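Local coordinates for 5-carboxyvanillate decarboxylase (Sphingomonas paucimobilis, PDB 4L6D), which probably removes a carboxyl group from 5-carboxyvanillate at a manganese centre in an amidohydrolase-fold barrel, and is bound here to vanillic acid, at residues I5-A10 against A268-G273; N67-H72 against V292-D297. One frame throughout, in Å; residues are numbered along the deposited sequence.

Contact 1. Residues I5-A10 against A268-G273; sequences IATEEA and AITTSG. With MN (manganese (II) ion), chain I.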
ATOM      1  N   ILE A   5      26.083   7.813  -2.190  1.00  4.88           N
ATOM      2  CA  ILE A   5      25.341   9.017  -2.528  1.00  6.28           C
ATOM      3  C   ILE A   5      23.921   8.848  -2.005  1.00  6.46           C
ATOM      4  O   ILE A   5      23.137   8.088  -2.565  1.00  6.15           O
ATOM      5  CB  ILE A   5      25.335   9.257  -4.062  1.00  6.14           C
ATOM      6  CG1 ILE A   5      26.766   9.431  -4.593  1.00  6.53           C
ATOM      7  CG2 ILE A   5      24.456  10.462  -4.412  1.00  6.06           C
ATOM      8  CD1 ILE A   5      26.839   9.457  -6.121  1.00  6.14           C
ATOM      9  N   ALA A   6      23.599   9.536  -0.912  1.00  5.23           N
ATOM     10  CA  ALA A   6      22.278   9.426  -0.293  1.00  4.36           C
ATOM     11  C   ALA A   6      21.266  10.280  -1.061  1.00  5.36           C
ATOM     12  O   ALA A   6      21.511  11.460  -1.283  1.00  6.44           O
ATOM     13  CB  ALA A   6      22.350   9.859   1.168  1.00  4.47           C
ATOM     14  N   THR A   7      20.146   9.699  -1.476  1.00  6.29           N
ATOM     15  CA  THR A   7      19.282  10.386  -2.441  1.00  5.05           C
ATOM     16  C   THR A   7      17.985  11.035  -1.951  1.00  6.31           C
ATOM     17  O   THR A   7      17.258  11.601  -2.776  1.00  6.43           O
ATOM     18  CB  THR A   7      18.921   9.469  -3.627  1.00  4.27           C
ATOM     19  OG1 THR A   7      18.333   8.251  -3.137  1.00  5.89           O
ATOM     20  CG2 THR A   7      20.168   9.141  -4.441  1.00  5.40           C
ATOM     21  N   GLU A   8      17.683  10.981  -0.652  1.00  4.69           N
ATOM     22  CA  GLU A   8      16.443  11.598  -0.161  1.00  3.93           C
ATOM     23  C   GLU A   8      16.714  12.444   1.073  1.00  5.09           C
ATOM     24  O   GLU A   8      16.132  12.228   2.138  1.00  5.43           O
ATOM     25  CB  GLU A   8      15.358  10.557   0.156  1.00  3.79           C
ATOM     26  CG  GLU A   8      13.939  11.187   0.140  1.00  4.98           C
ATOM     27  CD  GLU A   8      12.858  10.242   0.644  1.00  4.88           C
ATOM     28  OE1 GLU A   8      12.608   9.205  -0.016  1.00  5.09           O
ATOM     29  OE2 GLU A   8      12.253  10.531   1.699  1.00  6.31           O
ATOM     30  N   GLU A   9      17.595  13.426   0.916  1.00  4.26           N
ATOM     31  CA  GLU A   9      18.156  14.104   2.066  1.00  4.46           C
ATOM     32  C   GLU A   9      17.581  15.500   2.138  1.00  5.33           C
ATOM     33  O   GLU A   9      17.872  16.350   1.307  1.00  6.36           O
ATOM     34  CB  GLU A   9      19.688  14.078   1.992  1.00  5.77           C
ATOM     35  CG  GLU A   9      20.215  12.675   1.613  1.00  5.90           C
ATOM     36  CD  GLU A   9      19.530  11.572   2.411  1.00  4.86           C
ATOM     37  OE1 GLU A   9      19.092  10.554   1.806  1.00  4.81           O
ATOM     38  OE2 GLU A   9      19.411  11.740   3.647  1.00  5.65           O
ATOM     39  N   ALA A  10      16.735  15.704   3.138  1.00  5.14           N
ATOM     40  CA  ALA A  10      15.940  16.916   3.262  1.00  4.81           C
ATOM     41  C   ALA A  10      16.749  18.107   3.755  1.00  5.10           C
ATOM     42  O   ALA A  10      17.660  17.965   4.575  1.00  7.12           O
ATOM     43  CB  ALA A  10      14.772  16.660   4.209  1.00  5.34           C
ATOM     44  N   ALA A 268      12.425   4.644 -11.008  1.00  4.59           N
ATOM     45  CA  ALA A 268      13.455   4.012 -10.190  1.00  4.91           C
ATOM     46  C   ALA A 268      13.055   4.274  -8.744  1.00  4.01           C
ATOM     47  O   ALA A 268      12.192   5.123  -8.471  1.00  5.62           O
ATOM     48  CB  ALA A 268      14.849   4.598 -10.488  1.00  5.75           C
ATOM     49  N   ILE A 269      13.666   3.541  -7.822  1.00  4.46           N
ATOM     50  CA  ILE A 269      13.291   3.628  -6.415  1.00  3.56           C
ATOM     51  C   ILE A 269      14.499   3.884  -5.534  1.00  4.11           C
ATOM     52  O   ILE A 269      15.637   3.670  -5.948  1.00  4.68           O
ATOM     53  CB  ILE A 269      12.543   2.353  -5.916  1.00  4.46           C
ATOM     54  CG1 ILE A 269      13.486   1.149  -5.791  1.00  3.43           C
ATOM     55  CG2 ILE A 269      11.395   2.010  -6.853  1.00  5.94           C
ATOM     56  CD1 ILE A 269      12.870  -0.001  -5.001  1.00  4.22           C
ATOM     57  N   THR A 270      14.239   4.349  -4.316  1.00  3.87           N
ATOM     58  CA  THR A 270      15.285   4.430  -3.301  1.00  4.20           C
ATOM     59  C   THR A 270      14.895   3.666  -2.054  1.00  3.52           C
ATOM     60  O   THR A 270      13.723   3.334  -1.856  1.00  4.24           O
ATOM     61  CB  THR A 270      15.673   5.871  -2.906  1.00  4.48           C
ATOM     62  OG1 THR A 270      14.825   6.324  -1.842  1.00  4.08           O
ATOM     63  CG2 THR A 270      15.598   6.832  -4.102  1.00  5.18           C
ATOM     64  N   THR A 271      15.892   3.414  -1.211  1.00  3.75           N
ATOM     65  CA  THR A 271      15.712   2.628   0.007  1.00  3.54           C
ATOM     66  C   THR A 271      15.432   3.474   1.247  1.00  4.92           C
ATOM     67  O   THR A 271      15.495   2.949   2.351  1.00  5.24           O
ATOM     68  CB  THR A 271      16.969   1.783   0.298  1.00  5.21           C
ATOM     69  OG1 THR A 271      18.066   2.656   0.584  1.00  5.10           O
ATOM     70  CG2 THR A 271      17.332   0.910  -0.920  1.00  5.24           C
ATOM     71  N   SER A 272      15.150   4.767   1.079  1.00  5.08           N
ATOM     72  CA  SER A 272      14.909   5.630   2.244  1.00  5.04           C
ATOM     73  C   SER A 272      13.903   5.007   3.200  1.00  5.89           C
ATOM     74  O   SER A 272      12.824   4.584   2.794  1.00  5.32           O
ATOM     75  CB  SER A 272      14.397   7.001   1.805  1.00  4.60           C
ATOM     76  OG  SER A 272      13.294   6.854   0.931  1.00  5.17           O
ATOM     77  N   GLY A 273      14.254   4.927   4.476  1.00  5.56           N
ATOM     78  CA  GLY A 273      13.307   4.434   5.465  1.00  4.80           C
ATOM     79  C   GLY A 273      12.932   2.968   5.392  1.00  3.94           C
ATOM     80  O   GLY A 273      12.026   2.540   6.105  1.00  4.17           O
TER
HETATM   81 MN    MN I 401      12.011  12.152   3.142  1.00  5.68          MN
HETATM   82  O   HOH W   1      13.621  13.566   2.672  1.00  6.18           O

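Contact 2. Residues N67-H72 against V292-D297; sequences NGVDMH and VMWAID. With MN (manganese (II) ion), chain I; VNL (4-hydroxy-3-methoxybenzoate), chain J.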
ATOM      1  N   ASN A  67      30.721   8.744   8.974  1.00  6.95           N
ATOM      2  CA  ASN A  67      30.146   7.515   8.418  1.00  6.66           C
ATOM      3  C   ASN A  67      30.610   7.175   7.007  1.00  7.25           C
ATOM      4  O   ASN A  67      30.170   6.182   6.424  1.00  8.09           O
ATOM      5  CB  ASN A  67      28.622   7.580   8.457  1.00  8.40           C
ATOM      6  CG  ASN A  67      28.086   7.536   9.861  1.00  8.44           C
ATOM      7  OD1 ASN A  67      28.008   6.465  10.469  1.00  7.85           O
ATOM      8  ND2 ASN A  67      27.717   8.701  10.397  1.00  7.11           N
ATOM      9  N   GLY A  68      31.492   8.004   6.457  1.00  6.75           N
ATOM     10  CA  GLY A  68      32.019   7.755   5.123  1.00  7.61           C
ATOM     11  C   GLY A  68      30.996   7.937   4.014  1.00  6.35           C
ATOM     12  O   GLY A  68      31.027   7.233   3.008  1.00 10.04           O
ATOM     13  N   VAL A  69      30.086   8.884   4.194  1.00  6.91           N
ATOM     14  CA  VAL A  69      29.101   9.197   3.167  1.00  7.11           C
ATOM     15  C   VAL A  69      29.663  10.263   2.253  1.00  9.23           C
ATOM     16  O   VAL A  69      29.950  11.368   2.694  1.00  8.03           O
ATOM     17  CB  VAL A  69      27.797   9.722   3.770  1.00  7.32           C
ATOM     18  CG1 VAL A  69      26.794  10.040   2.668  1.00  7.29           C
ATOM     19  CG2 VAL A  69      27.212   8.708   4.757  1.00 10.47           C
ATOM     20  N   ASP A  70      29.813   9.931   0.976  0.51  7.38           N
ATOM     21  CA  ASP A  70      30.396  10.852   0.011  0.51  7.45           C
ATOM     22  C   ASP A  70      29.500  12.060  -0.256  0.51  7.21           C
ATOM     23  O   ASP A  70      29.972  13.193  -0.270  0.51  6.40           O
ATOM     24  CB  ASP A  70      30.696  10.119  -1.301  0.51  7.04           C
ATOM     25  CG  ASP A  70      31.615   8.924  -1.108  0.51  9.91           C
ATOM     26  OD1 ASP A  70      31.228   7.956  -0.407  0.51  9.69           O
ATOM     27  OD2 ASP A  70      32.725   8.945  -1.682  0.51 17.96           O
ATOM     28  N   MET A  71      28.214  11.817  -0.486  1.00  5.65           N
ATOM     29  CA  MET A  71      27.295  12.894  -0.870  1.00  6.08           C
ATOM     30  C   MET A  71      25.886  12.778  -0.316  1.00  5.26           C
ATOM     31  O   MET A  71      25.377  11.681  -0.068  1.00  5.36           O
ATOM     32  CB  MET A  71      27.165  12.965  -2.404  1.00  6.12           C
ATOM     33  CG  MET A  71      28.464  13.191  -3.153  1.00  7.10           C
ATOM     34  SD  MET A  71      28.218  13.410  -4.931  1.00  8.08           S
ATOM     35  CE  MET A  71      27.711  15.138  -4.955  1.00 10.46           C
ATOM     36  N   HIS A  72      25.261  13.937  -0.146  1.00  6.37           N
ATOM     37  CA  HIS A  72      23.808  14.031  -0.046  1.00  5.19           C
ATOM     38  C   HIS A  72      23.268  14.689  -1.293  1.00  5.18           C
ATOM     39  O   HIS A  72      23.776  15.741  -1.724  1.00  5.51           O
ATOM     40  CB  HIS A  72      23.378  14.913   1.117  1.00  5.48           C
ATOM     41  CG  HIS A  72      23.378  14.231   2.445  1.00  6.34           C
ATOM     42  ND1 HIS A  72      22.721  14.757   3.536  1.00  7.67           N
ATOM     43  CD2 HIS A  72      23.969  13.088   2.869  1.00  5.14           C
ATOM     44  CE1 HIS A  72      22.886  13.954   4.573  1.00  8.63           C
ATOM     45  NE2 HIS A  72      23.656  12.946   4.201  1.00  6.45           N
ATOM     46  N   VAL A 292      17.491   0.649  -8.425  1.00  5.00           N
ATOM     47  CA  VAL A 292      17.437   0.817  -6.978  1.00  4.82           C
ATOM     48  C   VAL A 292      18.589   1.679  -6.489  1.00  4.99           C
ATOM     49  O   VAL A 292      19.745   1.380  -6.766  1.00  4.67           O
ATOM     50  CB  VAL A 292      17.479  -0.541  -6.247  1.00  4.66           C
ATOM     51  CG1 VAL A 292      17.283  -0.341  -4.744  1.00  4.74           C
ATOM     52  CG2 VAL A 292      16.420  -1.485  -6.817  1.00  7.53           C
ATOM     53  N   MET A 293      18.264   2.723  -5.729  1.00  4.47           N
ATOM     54  CA  MET A 293      19.260   3.636  -5.175  1.00  4.51           C
ATOM     55  C   MET A 293      19.189   3.679  -3.664  1.00  6.30           C
ATOM     56  O   MET A 293      18.132   3.501  -3.077  1.00  6.58           O
ATOM     57  CB  MET A 293      19.029   5.046  -5.706  1.00  4.34           C
ATOM     58  CG  MET A 293      19.325   5.172  -7.182  1.00  4.83           C
ATOM     59  SD  MET A 293      18.910   6.795  -7.851  1.00  6.12           S
ATOM     60  CE  MET A 293      17.130   6.689  -7.987  1.00  9.54           C
ATOM     61  N   TRP A 294      20.326   3.947  -3.038  1.00  5.61           N
ATOM     62  CA  TRP A 294      20.379   4.098  -1.595  1.00  4.59           C
ATOM     63  C   TRP A 294      20.002   5.518  -1.158  1.00  4.77           C
ATOM     64  O   TRP A 294      20.228   6.493  -1.884  1.00  5.31           O
ATOM     65  CB  TRP A 294      21.786   3.716  -1.124  1.00  4.09           C
ATOM     66  CG  TRP A 294      22.030   3.887   0.341  1.00  4.73           C
ATOM     67  CD1 TRP A 294      21.547   3.112   1.351  1.00  4.17           C
ATOM     68  CD2 TRP A 294      22.827   4.904   0.950  1.00  4.33           C
ATOM     69  NE1 TRP A 294      21.992   3.591   2.567  1.00  5.32           N
ATOM     70  CE2 TRP A 294      22.791   4.687   2.340  1.00  4.42           C
ATOM     71  CE3 TRP A 294      23.583   5.978   0.447  1.00  4.95           C
ATOM     72  CZ2 TRP A 294      23.473   5.504   3.237  1.00  5.76           C
ATOM     73  CZ3 TRP A 294      24.255   6.789   1.336  1.00  4.63           C
ATOM     74  CH2 TRP A 294      24.199   6.545   2.719  1.00  4.85           C
ATOM     75  N   ALA A 295      19.426   5.626   0.038  1.00  5.27           N
ATOM     76  CA  ALA A 295      19.121   6.925   0.642  1.00  5.12           C
ATOM     77  C   ALA A 295      19.121   6.789   2.159  1.00  5.76           C
ATOM     78  O   ALA A 295      19.131   5.671   2.676  1.00  6.95           O
ATOM     79  CB  ALA A 295      17.771   7.459   0.159  1.00  6.43           C
ATOM     80  N   ILE A 296      19.082   7.918   2.869  1.00  5.08           N
ATOM     81  CA  ILE A 296      19.041   7.911   4.327  1.00  5.20           C
ATOM     82  C   ILE A 296      17.706   8.426   4.853  1.00  7.24           C
ATOM     83  O   ILE A 296      17.182   7.895   5.838  1.00  7.01           O
ATOM     84  CB  ILE A 296      20.175   8.759   4.936  1.00  6.40           C
ATOM     85  CG1 ILE A 296      21.544   8.260   4.462  1.00  5.60           C
ATOM     86  CG2 ILE A 296      20.075   8.759   6.464  1.00  5.26           C
ATOM     87  CD1 ILE A 296      22.646   9.270   4.700  1.00  5.51           C
ATOM     88  N   ASP A 297      17.157   9.450   4.194  1.00  5.06           N
ATOM     89  CA  ASP A 297      16.053  10.249   4.736  1.00  6.83           C
ATOM     90  C   ASP A 297      16.500  11.096   5.940  1.00  7.57           C
ATOM     91  O   ASP A 297      15.732  11.308   6.883  1.00  7.19           O
ATOM     92  CB  ASP A 297      14.829   9.385   5.099  1.00  6.93           C
ATOM     93  CG  ASP A 297      13.532   9.952   4.559  1.00  8.52           C
ATOM     94  OD1 ASP A 297      13.484  11.161   4.264  1.00  7.49           O
ATOM     95  OD2 ASP A 297      12.552   9.184   4.440  1.00  8.69           O
TER
HETATM   96 MN    MN I 401      12.011  12.152   3.142  1.00  5.68          MN
HETATM   97  C1  VNL J 402       9.285  12.735   8.327  1.00  9.41           C
HETATM   98  CO1 VNL J 402      10.064  11.691   7.809  1.00  9.82           C
HETATM   99  CO2 VNL J 402       9.007  13.887   7.564  1.00 10.71           C
HETATM  100  CM1 VNL J 402      10.592  11.781   6.508  1.00 12.26           C
HETATM  101  CM2 VNL J 402       9.510  13.989   6.268  1.00 10.80           C
HETATM  102  OM  VNL J 402       9.292  15.068   5.451  1.00 11.71           O
HETATM  103  CZ  VNL J 402      10.334  12.906   5.725  1.00 10.37           C
HETATM  104  CC  VNL J 402       8.764  12.636   9.736  1.00 11.63           C
HETATM  105  CV  VNL J 402       8.483  16.170   5.905  1.00  8.34           C
HETATM  106  O1  VNL J 402       9.232  11.780  10.534  1.00 12.91           O
HETATM  107  O2  VNL J 402       7.904  13.468  10.113  1.00 11.49           O
HETATM  108  O3  VNL J 402      11.056  13.215   4.607  1.00 11.87           O
HETATM  109  O   HOH W   1      13.621  13.566   2.672  1.00  6.18           O

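Contact 1. Residues I5-A10 against A268-G273
The carboxylate of Glu-8 lies against the side chain of Ser-272, whose OG donates to Glu-8 OE1 at 2.6 Å. This donor stands well above the carboxylate, 55° out of its plane. Glu-8 OE1 is also hydrogen-bonded to Tyr-172 OH, while OE2 turns to the manganese, 2.2 Å away, so the two oxygens divide the work between protein and metal. With CG swung opposite the backbone N (chi1 -158°) and the chain extended beyond it, the carboxylate reaches the ion. A water bound to the same ion donates to Glu-8 O. Ser-272 OG meets His-227 N as well, which makes it a second-shell link to the metal ligand. Without the hydroxyl, as with an alanine here, Glu-8 OE1 would probably lose the Ser-272 grip and its carboxylate be freer to turn. Deeper in, the side chains of Thr-7 and Thr-270 pass alongside one another, pointing opposite ways, Thr-7 OG1 coming 3.2 Å from the methyl Thr-270 CG2; their hydroxyls bond to Trp-294 O and Tyr-172 OH respectively. Glu-8, His-174 and Asp-297 supply the manganese's protein ligands, that water and vanillate O3 completing its shell of five, at the C-terminal strand ends as in other amidohydrolase-fold barrels.

Contact 2. Residues N67-H72 against V292-D297
Val-69 meets Trp-294 at the rim of the indole: its methyl CG2 sits near the ring plane, 4.2 Å from Trp-294 CH2, so the valine abuts the far end of the six-membered ring and does not stack on it. With CG opposite the backbone N (chi1 177°), the indole is carried out toward Val-69, and the bond from NE1 to Ala-306 O gives the ring a polar tether. The second pair meets differently. The Ile-296 chain runs nearly perpendicular to that of His-72, and the terminal methyl CD1 of Ile-296 approaches His-72 NE2 to 3.8 Å, a van der Waals contact. The segments bury 125 Å² between them, and their touching parts run 83° apart, consistent with contact through side-chain ends alone, the nearest CA atoms, of His-72 and Ala-295, being 8.5 Å apart. Beyond Ile-296 the chain turns to Asp-297, whose OD1 binds the manganese at 2.1 Å. The phenolic O3 of the bound vanillate coordinates the same ion at 2.0 Å, while Asp-297 OD2 is hydrogen-bonded to His-227 NE2. Glu-9 OE1 accepts from the backbone N of both Ile-296 and Asp-297, which probably holds the backbone leading to the metal ligand Asp-297 in place. Helix 303-311 covers the contact through Met-303 on His-72, Val-307 on Val-69 and Ile-310 on Trp-294, while Ala-6 of strand 5-11 touches His-72, Trp-294 and Ile-296.

In the fold
From the N terminus, strand 5-11 supplies the first half of contact 1, and residues 67-72, leading into strand 71-76, the first half of contact 2. After most of the barrel has been built, 268-273 returns to close contact 1 over 258 residues, and 292-297 then closes contact 2 over 220. The segments alternate, so the two closures cross and do not nest. Strands 5-11 and 71-76 are neighbours, as are 267-270 and 292-293, the latter joined by a probable hydrogen bond from Met-293 N to Ile-269 O (2.8 Å). Together the contacts tie the first two barrel strands to the last two, and each brings a carboxylate to one manganese.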